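Local coordinates for protein serine proteinase inhibitor 1 (Myxoma virus, PDB 6BJ5) that inhibits serine-type endopeptidases as a poxviral member of the serpin family and is important in the virulence of the virus, at residues A[20-25]-A[260-265]; A[45-50]-A[277-282]; A[53-58]-A[268-273]. All coordinates share one frame; numbering follows the deposited sequence.

Three contacts join N-terminal helices of the serpin fold to the chain between strands 243-258 and 293-302 of the large sheet. On the N-terminal side the order is contact 1, 2, 3, but on the C-terminal side 260-265 precedes 268-273 and then 277-282. Contact 3 is nested in the loop closed by contact 2, and contact 1 crosses both. Contacts 2 and 3, centres 9 Å apart, are joined by a probable hydrogen bond from D278 N to T55 OG1; contact 1, its centre about 15 Å from contact 3's and 20 Å from contact 2's, touches contact 3 through L263 O and V268 N. Strand 305-314 lies between 142-153 and 293-302, consistent with an inserted, cleaved reactive-centre loop.

Contact 1 (A[20-25]-A[260-265]); sequences LWTFRY and RDALQR
Y25 meets A262 and R265 on one flank of helix 260-265. Its CB starts the contact, 3.6 Å from A262 CB, with the two backbones nearest each other at this pair. Chi1 of -54° sets Y25 CG anti to the carbonyl carbon, 3.9 Å from A262 CB, and CD1 also lies near that methyl. Along the other side of the ring the partner changes. Y25 CD2 stands 3.8 Å above the centre of the R265 guanidinium, close to CZ, and CE2 follows at 3.8 Å from R265 NE. The ring and guanidinium planes are 69° apart, with R265 NH2 at the ring edge. In the serpin fold this joins the short N-terminal helices to the helix that follows strand 243-258 of the large sheet. T22 meets the same methyl, with its CG2 3.8 Å from A262 CB, while its OG1 is hydrogen-bonded to I18 O, four residues back. R265 NH1 also has a long salt bridge, 3.9 Å, to D261 OD1 one turn back.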
loop_
_atom_site.group_PDB
_atom_site.type_symbol
_atom_site.label_atom_id
_atom_site.label_comp_id
_atom_site.label_asym_id
_atom_site.label_seq_id
_atom_site.Cartn_x
_atom_site.Cartn_y
_atom_site.Cartn_z
ATOM N N LEU A 20 0.506 -7.382 4.463
ATOM C CA LEU A 20 -0.297 -6.747 5.493
ATOM C C LEU A 20 0.446 -6.660 6.818
ATOM O O LEU A 20 0.314 -5.670 7.549
ATOM C CB LEU A 20 -1.580 -7.546 5.668
ATOM C CG LEU A 20 -2.628 -6.925 6.565
ATOM C CD1 LEU A 20 -3.141 -5.698 5.798
ATOM C CD2 LEU A 20 -3.759 -7.931 6.870
ATOM N N TRP A 21 1.294 -7.636 7.097
ATOM C CA TRP A 21 2.075 -7.626 8.319
ATOM C C TRP A 21 3.202 -6.608 8.252
ATOM O O TRP A 21 3.791 -6.289 9.289
ATOM C CB TRP A 21 2.619 -9.044 8.582
ATOM C CG TRP A 21 1.587 -10.035 9.118
ATOM C CD1 TRP A 21 0.469 -10.493 8.475
ATOM C CD2 TRP A 21 1.624 -10.716 10.378
ATOM N NE1 TRP A 21 -0.207 -11.389 9.269
ATOM C CE2 TRP A 21 0.483 -11.545 10.441
ATOM C CE3 TRP A 21 2.498 -10.687 11.470
ATOM C CZ2 TRP A 21 0.198 -12.335 11.546
ATOM C CZ3 TRP A 21 2.216 -11.475 12.564
ATOM C CH2 TRP A 21 1.076 -12.289 12.596
ATOM N N THR A 22 3.532 -6.104 7.059
ATOM C CA THR A 22 4.589 -5.105 6.974
ATOM C C THR A 22 4.157 -3.787 7.599
ATOM O O THR A 22 5.011 -3.032 8.085
ATOM C CB THR A 22 5.020 -4.884 5.518
ATOM O OG1 THR A 22 5.521 -6.107 4.959
ATOM C CG2 THR A 22 6.123 -3.820 5.443
ATOM N N PHE A 23 2.842 -3.488 7.609
ATOM C CA PHE A 23 2.411 -2.167 8.058
ATOM C C PHE A 23 2.803 -1.913 9.499
ATOM O O PHE A 23 3.203 -0.795 9.833
ATOM C CB PHE A 23 0.904 -1.961 7.881
ATOM C CG PHE A 23 0.463 -0.546 8.228
ATOM C CD1 PHE A 23 0.660 0.500 7.328
ATOM C CD2 PHE A 23 -0.118 -0.261 9.449
ATOM C CE1 PHE A 23 0.296 1.782 7.650
ATOM C CE2 PHE A 23 -0.490 1.011 9.766
ATOM C CZ PHE A 23 -0.282 2.039 8.870
ATOM N N ARG A 24 2.812 -2.952 10.343
ATOM C CA ARG A 24 3.216 -2.757 11.733
ATOM C C ARG A 24 4.640 -2.241 11.918
ATOM O O ARG A 24 4.924 -1.663 12.970
ATOM C CB ARG A 24 2.949 -4.019 12.558
ATOM C CG ARG A 24 1.595 -4.698 12.298
ATOM C CD ARG A 24 1.414 -6.012 13.097
ATOM N NE ARG A 24 0.224 -6.767 12.687
ATOM C CZ ARG A 24 -0.126 -7.972 13.145
ATOM N NH1 ARG A 24 0.662 -8.633 13.993
ATOM N NH2 ARG A 24 -1.286 -8.502 12.772
ATOM N N TYR A 25 5.519 -2.345 10.916
ATOM C CA TYR A 25 6.885 -1.861 11.084
ATOM C C TYR A 25 7.105 -0.502 10.465
ATOM O O TYR A 25 8.161 0.093 10.678
ATOM C CB TYR A 25 7.900 -2.855 10.496
ATOM C CG TYR A 25 7.718 -4.232 11.065
ATOM C CD1 TYR A 25 6.794 -5.098 10.516
ATOM C CD2 TYR A 25 8.408 -4.637 12.200
ATOM C CE1 TYR A 25 6.586 -6.330 11.039
ATOM C CE2 TYR A 25 8.205 -5.884 12.737
ATOM C CZ TYR A 25 7.286 -6.728 12.144
ATOM O OH TYR A 25 7.028 -7.990 12.625
ATOM N N ARG A 260 13.155 -2.732 3.801
ATOM C CA ARG A 260 14.141 -3.790 3.990
ATOM C C ARG A 260 14.103 -4.318 5.409
ATOM O O ARG A 260 14.077 -5.531 5.633
ATOM C CB ARG A 260 15.540 -3.290 3.651
ATOM C CG ARG A 260 16.646 -4.199 4.158
ATOM C CD ARG A 260 17.979 -3.848 3.527
ATOM N NE ARG A 260 19.042 -4.709 4.027
ATOM C CZ ARG A 260 20.137 -5.025 3.346
ATOM N NH1 ARG A 260 20.301 -4.570 2.116
ATOM N NH2 ARG A 260 21.055 -5.814 3.892
ATOM N N ASP A 261 14.117 -3.420 6.385
ATOM C CA ASP A 261 14.166 -3.860 7.771
ATOM C C ASP A 261 12.919 -4.682 8.117
ATOM O O ASP A 261 13.019 -5.774 8.686
ATOM C CB ASP A 261 14.357 -2.629 8.665
ATOM C CG ASP A 261 14.594 -2.972 10.124
ATOM O OD1 ASP A 261 13.854 -3.774 10.716
ATOM O OD2 ASP A 261 15.571 -2.436 10.685
ATOM N N ALA A 262 11.738 -4.204 7.710
ATOM C CA ALA A 262 10.498 -4.945 7.948
ATOM C C ALA A 262 10.508 -6.312 7.274
ATOM O O ALA A 262 10.063 -7.306 7.862
ATOM C CB ALA A 262 9.291 -4.147 7.453
ATOM N N LEU A 263 10.954 -6.380 6.019
ATOM C CA LEU A 263 10.898 -7.655 5.319
ATOM C C LEU A 263 11.872 -8.650 5.928
ATOM O O LEU A 263 11.584 -9.851 5.968
ATOM C CB LEU A 263 11.176 -7.470 3.836
ATOM C CG LEU A 263 10.060 -6.809 3.046
ATOM C CD1 LEU A 263 10.602 -6.429 1.682
ATOM C CD2 LEU A 263 8.848 -7.710 2.913
ATOM N N GLN A 264 13.014 -8.169 6.416
ATOM C CA GLN A 264 13.935 -9.063 7.103
ATOM C C GLN A 264 13.313 -9.588 8.389
ATOM O O GLN A 264 13.365 -10.794 8.669
ATOM C CB GLN A 264 15.259 -8.354 7.383
ATOM C CG GLN A 264 16.179 -8.264 6.167
ATOM C CD GLN A 264 17.345 -7.317 6.384
ATOM O OE1 GLN A 264 17.319 -6.486 7.295
ATOM N NE2 GLN A 264 18.381 -7.445 5.557
ATOM N N ARG A 265 12.711 -8.698 9.179
ATOM C CA ARG A 265 12.039 -9.138 10.392
ATOM C C ARG A 265 10.871 -10.075 10.099
ATOM O O ARG A 265 10.464 -10.828 10.988
ATOM C CB ARG A 265 11.623 -7.915 11.222
ATOM C CG ARG A 265 12.859 -7.153 11.746
ATOM C CD ARG A 265 12.583 -5.810 12.446
ATOM N NE ARG A 265 11.864 -5.912 13.715
ATOM C CZ ARG A 265 11.495 -4.864 14.447
ATOM N NH1 ARG A 265 11.787 -3.635 14.041
ATOM N NH2 ARG A 265 10.845 -5.044 15.591
#

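Contact 2 (A[45-50]-A[277-282]); sequences SVLRIA and ADFGQA
L47, in the last turns of helix 37-49, and A50, just beyond residue 49, form a stepped surface against which F279 and A282 are fitted. In this serpin the contact ties that helix to the irregular chain between helix 260-265 and strand 293-302. The F279 ring is one bump; it enters the angle between the L47 side chain and the A50 backbone. Chi1 of -177° sets L47 CG anti to its backbone N, 3.9 Å from F279 CE1, and L47 CD1 comes within 3.6 Å of F279 CE1; the two side chains cross at about a right angle. The ring is walled in at its edge by two carbonyl oxygens, L47 O and A50 O, both near its plane. The F279 side chain is buried, and T55, A51 and A271 also touch it.

A smaller fit is made by two methyl groups: A50 CB rests 3.7 Å from A282 CB and 3.9 Å from F279 CD1, a low knob set between the alanine and the ring. F90 of helix 88-98 touches the same A50 side chain. Beside it, Q281 CB lies 3.6 Å from A50 O, with I49 O close by, but the chain then bends at chi2 and its amide leads off. The loop curls around the A50 carbonyl as it goes from F279 to A282. Within the loop, an Asx turn, in which G280 N donates to D278 OD1, and the bond from A282 N to F279 O help to shape it. The A50 oxygen is held weakly, by a long share of the same A282 N-H and by a CA-H...O contact in which F279 CA lies 3.3 Å from A50 O.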
loop_
_atom_site.group_PDB
_atom_site.type_symbol
_atom_site.label_atom_id
_atom_site.label_comp_id
_atom_site.label_asym_id
_atom_site.label_seq_id
_atom_site.Cartn_x
_atom_site.Cartn_y
_atom_site.Cartn_z
ATOM N N SER A 45 5.915 -11.153 -5.458
ATOM C CA SER A 45 5.448 -12.278 -6.260
ATOM C C SER A 45 6.232 -12.389 -7.566
ATOM O O SER A 45 6.598 -13.493 -7.991
ATOM C CB SER A 45 3.949 -12.115 -6.514
ATOM O OG SER A 45 3.400 -13.179 -7.262
ATOM N N VAL A 46 6.534 -11.249 -8.193
ATOM C CA VAL A 46 7.413 -11.235 -9.363
ATOM C C VAL A 46 8.820 -11.662 -8.970
ATOM O O VAL A 46 9.412 -12.543 -9.602
ATOM C CB VAL A 46 7.411 -9.839 -10.009
ATOM C CG1 VAL A 46 8.452 -9.763 -11.114
ATOM C CG2 VAL A 46 6.020 -9.510 -10.551
ATOM N N LEU A 47 9.373 -11.056 -7.902
ATOM C CA LEU A 47 10.717 -11.397 -7.424
ATOM C C LEU A 47 10.877 -12.889 -7.214
ATOM O O LEU A 47 11.990 -13.417 -7.280
ATOM C CB LEU A 47 10.999 -10.685 -6.102
ATOM C CG LEU A 47 12.392 -10.862 -5.494
ATOM C CD1 LEU A 47 13.436 -10.264 -6.397
ATOM C CD2 LEU A 47 12.492 -10.220 -4.132
ATOM N N ARG A 48 9.773 -13.570 -6.986
ATOM C CA ARG A 48 9.777 -14.978 -6.652
ATOM C C ARG A 48 10.017 -15.835 -7.894
ATOM O O ARG A 48 10.630 -16.903 -7.805
ATOM C CB ARG A 48 8.458 -15.258 -5.937
ATOM C CG ARG A 48 8.229 -16.607 -5.468
ATOM C CD ARG A 48 6.923 -16.642 -4.700
ATOM N NE ARG A 48 6.474 -18.021 -4.666
ATOM C CZ ARG A 48 6.962 -18.932 -3.835
ATOM N NH1 ARG A 48 7.907 -18.598 -2.945
ATOM N NH2 ARG A 48 6.509 -20.175 -3.916
ATOM N N ILE A 49 9.584 -15.363 -9.065
ATOM C CA ILE A 49 9.826 -16.073 -10.309
ATOM C C ILE A 49 11.314 -16.137 -10.611
ATOM O O ILE A 49 11.760 -17.016 -11.344
ATOM C CB ILE A 49 9.056 -15.368 -11.451
ATOM C CG1 ILE A 49 7.555 -15.357 -11.156
ATOM C CG2 ILE A 49 9.315 -16.026 -12.792
ATOM C CD1 ILE A 49 6.962 -16.736 -11.061
ATOM N N ALA A 50 12.106 -15.252 -10.021
ATOM C CA ALA A 50 13.544 -15.261 -10.220
ATOM C C ALA A 50 14.303 -16.055 -9.161
ATOM O O ALA A 50 15.485 -16.362 -9.366
ATOM C CB ALA A 50 14.072 -13.819 -10.242
ATOM N N ALA A 277 22.187 -15.479 -1.572
ATOM C CA ALA A 277 21.017 -15.131 -2.376
ATOM C C ALA A 277 20.995 -15.972 -3.644
ATOM O O ALA A 277 21.882 -15.855 -4.489
ATOM C CB ALA A 277 21.002 -13.641 -2.713
ATOM N N ASP A 278 20.035 -16.881 -3.737
ATOM C CA ASP A 278 19.852 -17.701 -4.935
ATOM C C ASP A 278 18.817 -17.052 -5.848
ATOM O O ASP A 278 17.611 -17.282 -5.693
ATOM C CB ASP A 278 19.429 -19.125 -4.578
ATOM C CG ASP A 278 19.170 -19.985 -5.812
ATOM O OD1 ASP A 278 19.500 -19.547 -6.926
ATOM O OD2 ASP A 278 18.602 -21.085 -5.693
ATOM N N PHE A 279 19.281 -16.286 -6.841
ATOM C CA PHE A 279 18.432 -15.870 -7.960
ATOM C C PHE A 279 18.837 -16.568 -9.258
ATOM O O PHE A 279 18.752 -15.993 -10.347
ATOM C CB PHE A 279 18.413 -14.351 -8.118
ATOM C CG PHE A 279 17.668 -13.658 -7.012
ATOM C CD1 PHE A 279 16.289 -13.688 -6.993
ATOM C CD2 PHE A 279 18.344 -13.032 -5.975
ATOM C CE1 PHE A 279 15.592 -13.066 -5.973
ATOM C CE2 PHE A 279 17.657 -12.409 -4.941
ATOM C CZ PHE A 279 16.285 -12.417 -4.936
ATOM N N GLY A 280 19.281 -17.823 -9.130
ATOM C CA GLY A 280 19.733 -18.651 -10.236
ATOM C C GLY A 280 18.676 -19.019 -11.261
ATOM O O GLY A 280 19.029 -19.507 -12.339
ATOM N N GLN A 281 17.396 -18.872 -10.943
ATOM C CA GLN A 281 16.387 -19.087 -11.977
ATOM C C GLN A 281 16.359 -17.944 -12.979
ATOM O O GLN A 281 15.945 -18.132 -14.133
ATOM C CB GLN A 281 15.002 -19.264 -11.354
ATOM C CG GLN A 281 14.957 -20.386 -10.375
ATOM C CD GLN A 281 15.248 -21.689 -11.073
ATOM O OE1 GLN A 281 16.355 -22.232 -10.979
ATOM N NE2 GLN A 281 14.269 -22.175 -11.832
ATOM N N ALA A 282 16.819 -16.770 -12.565
ATOM C CA ALA A 282 16.884 -15.643 -13.479
ATOM C C ALA A 282 18.215 -15.621 -14.189
ATOM O O ALA A 282 18.298 -15.380 -15.391
ATOM C CB ALA A 282 16.695 -14.322 -12.734
#

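Contact 3 (A[53-58]-A[268-273]); sequences GNTKRE and VRDAFD
E58 reaches from helix 53-58 to the backbone of R269 and D270 and sets a single carboxylate oxygen, OE1, against both amides. The D270 N-H points almost straight at it, 2.7 Å from E58 OE1 with 177° at the hydrogen, and meets it on the syn side, close to the carboxylate plane. R269 N is 2.9 Å from E58 OE1 and arrives from well above that plane. A bound water donates to the same oxygen, giving OE1 three donors; it also donates to T55 O and accepts from A271 N. The side chain is extended beyond CG (chi2 -175°), which carries the acid across to the loop. In return, D270 lays its carboxylate back over the helix, where N54 ND2 donates to D270 OD2 at 2.9 Å. The amide and carboxylate planes are 74° apart, and ND2 comes from above the acid's plane.

Within the serpin fold, these crossed bonds fasten the short helix 53-58 to the turn that follows helix 260-265. Apolar atoms fill in around them: T55 CG2 lies 4.0 Å from A271 CB, and the V268 CG2 methyl abuts the E58 carbonyl oxygen, O, at 3.4 Å.

A second shell holds the polar groups in place. N54 OD1 accepts from R57 NE at 2.9 Å, nearly along the C=O axis and in the guanidinium plane, which fixes the flip of the amide so that ND2 faces D270. E58 OE2 and D270 OD1 come to 4.1 Å, a closeness that would be unfavourable if both acids are charged, and that the salt bridge of R276 to D270 OD1 probably eases. T55 OG1, packed against D270 CB, accepts a hydrogen bond from D278 N.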
loop_
_atom_site.group_PDB
_atom_site.type_symbol
_atom_site.label_atom_id
_atom_site.label_comp_id
_atom_site.label_asym_id
_atom_site.label_seq_id
_atom_site.Cartn_x
_atom_site.Cartn_y
_atom_site.Cartn_z
ATOM N N GLY A 53 15.395 -22.171 -4.276
ATOM C CA GLY A 53 15.910 -22.689 -3.019
ATOM C C GLY A 53 15.312 -22.014 -1.797
ATOM O O GLY A 53 14.094 -21.823 -1.686
ATOM N N ASN A 54 16.191 -21.690 -0.840
ATOM C CA ASN A 54 15.727 -21.044 0.380
ATOM C C ASN A 54 15.271 -19.609 0.131
ATOM O O ASN A 54 14.340 -19.129 0.792
ATOM C CB ASN A 54 16.815 -21.041 1.446
ATOM C CG ASN A 54 16.241 -20.823 2.835
ATOM O OD1 ASN A 54 15.180 -21.382 3.192
ATOM N ND2 ASN A 54 16.885 -19.951 3.601
ATOM N N THR A 55 15.957 -18.879 -0.750
ATOM C CA THR A 55 15.577 -17.492 -0.996
ATOM C C THR A 55 14.120 -17.410 -1.436
ATOM O O THR A 55 13.341 -16.600 -0.916
ATOM C CB THR A 55 16.528 -16.861 -2.013
ATOM O OG1 THR A 55 17.854 -16.889 -1.476
ATOM C CG2 THR A 55 16.163 -15.407 -2.291
ATOM N N LYS A 56 13.721 -18.294 -2.350
ATOM C CA LYS A 56 12.347 -18.320 -2.827
ATOM C C LYS A 56 11.384 -18.713 -1.709
ATOM O O LYS A 56 10.316 -18.107 -1.537
ATOM C CB LYS A 56 12.266 -19.307 -4.001
ATOM C CG LYS A 56 10.882 -19.482 -4.638
ATOM C CD LYS A 56 10.982 -20.406 -5.845
ATOM C CE LYS A 56 9.626 -20.933 -6.289
ATOM N NZ LYS A 56 9.693 -21.634 -7.613
ATOM N N ARG A 57 11.741 -19.742 -0.942
ATOM C CA ARG A 57 10.866 -20.199 0.124
ATOM C C ARG A 57 10.553 -19.072 1.098
ATOM O O ARG A 57 9.416 -18.960 1.566
ATOM C CB ARG A 57 11.498 -21.376 0.860
ATOM C CG ARG A 57 10.623 -21.953 1.946
ATOM C CD ARG A 57 11.427 -22.832 2.875
ATOM N NE ARG A 57 12.359 -22.074 3.706
ATOM C CZ ARG A 57 12.034 -21.560 4.890
ATOM N NH1 ARG A 57 10.789 -21.723 5.358
ATOM N NH2 ARG A 57 12.942 -20.882 5.601
ATOM N N GLU A 58 11.549 -18.234 1.422
ATOM C CA GLU A 58 11.323 -17.147 2.371
ATOM C C GLU A 58 10.459 -16.044 1.783
ATOM O O GLU A 58 9.874 -15.264 2.540
ATOM C CB GLU A 58 12.634 -16.510 2.841
ATOM C CG GLU A 58 13.740 -17.412 3.373
ATOM C CD GLU A 58 14.940 -16.601 3.918
ATOM O OE1 GLU A 58 15.306 -15.557 3.337
ATOM O OE2 GLU A 58 15.535 -17.009 4.936
ATOM N N VAL A 268 12.283 -12.544 5.382
ATOM C CA VAL A 268 12.895 -12.434 4.056
ATOM C C VAL A 268 14.331 -11.949 4.264
ATOM O O VAL A 268 14.593 -10.756 4.399
ATOM C CB VAL A 268 12.097 -11.519 3.129
ATOM C CG1 VAL A 268 12.774 -11.466 1.764
ATOM C CG2 VAL A 268 10.616 -11.995 3.005
ATOM N N ARG A 269 15.266 -12.880 4.328
ATOM C CA ARG A 269 16.631 -12.509 4.667
ATOM C C ARG A 269 17.629 -12.863 3.580
ATOM O O ARG A 269 18.557 -12.084 3.333
ATOM C CB ARG A 269 17.043 -13.188 5.980
ATOM C CG ARG A 269 16.222 -12.797 7.213
ATOM C CD ARG A 269 16.836 -13.400 8.466
ATOM N NE ARG A 269 16.050 -13.194 9.678
ATOM C CZ ARG A 269 16.122 -12.128 10.467
ATOM N NH1 ARG A 269 16.950 -11.133 10.179
ATOM N NH2 ARG A 269 15.364 -12.061 11.555
ATOM N N ASP A 270 17.460 -14.024 2.923
ATOM C CA ASP A 270 18.455 -14.477 1.950
ATOM C C ASP A 270 18.541 -13.531 0.760
ATOM O O ASP A 270 19.634 -13.277 0.234
ATOM C CB ASP A 270 18.146 -15.896 1.453
ATOM C CG ASP A 270 18.683 -16.982 2.371
ATOM O OD1 ASP A 270 19.349 -16.651 3.374
ATOM O OD2 ASP A 270 18.520 -18.177 2.033
ATOM N N ALA A 271 17.402 -12.990 0.331
ATOM C CA ALA A 271 17.402 -12.103 -0.820
ATOM C C ALA A 271 18.368 -10.944 -0.640
ATOM O O ALA A 271 18.965 -10.488 -1.618
ATOM C CB ALA A 271 15.984 -11.582 -1.076
ATOM N N PHE A 272 18.590 -10.499 0.599
ATOM C CA PHE A 272 19.470 -9.361 0.863
ATOM C C PHE A 272 20.915 -9.755 1.098
ATOM O O PHE A 272 21.780 -8.873 1.137
ATOM C CB PHE A 272 19.008 -8.566 2.096
ATOM C CG PHE A 272 17.643 -7.981 1.959
ATOM C CD1 PHE A 272 16.518 -8.726 2.290
ATOM C CD2 PHE A 272 17.475 -6.692 1.465
ATOM C CE1 PHE A 272 15.249 -8.185 2.152
ATOM C CE2 PHE A 272 16.213 -6.150 1.323
ATOM C CZ PHE A 272 15.096 -6.901 1.669
ATOM N N ASP A 273 21.201 -11.045 1.246
ATOM C CA ASP A 273 22.538 -11.462 1.621
ATOM C C ASP A 273 23.257 -11.899 0.360
ATOM O O ASP A 273 22.850 -12.899 -0.258
ATOM C CB ASP A 273 22.465 -12.609 2.624
ATOM C CG ASP A 273 23.825 -13.125 3.041
ATOM O OD1 ASP A 273 24.863 -12.629 2.538
ATOM O OD2 ASP A 273 23.842 -14.044 3.893
HETATM O O HOH W 1 14.765 -14.649 0.945
#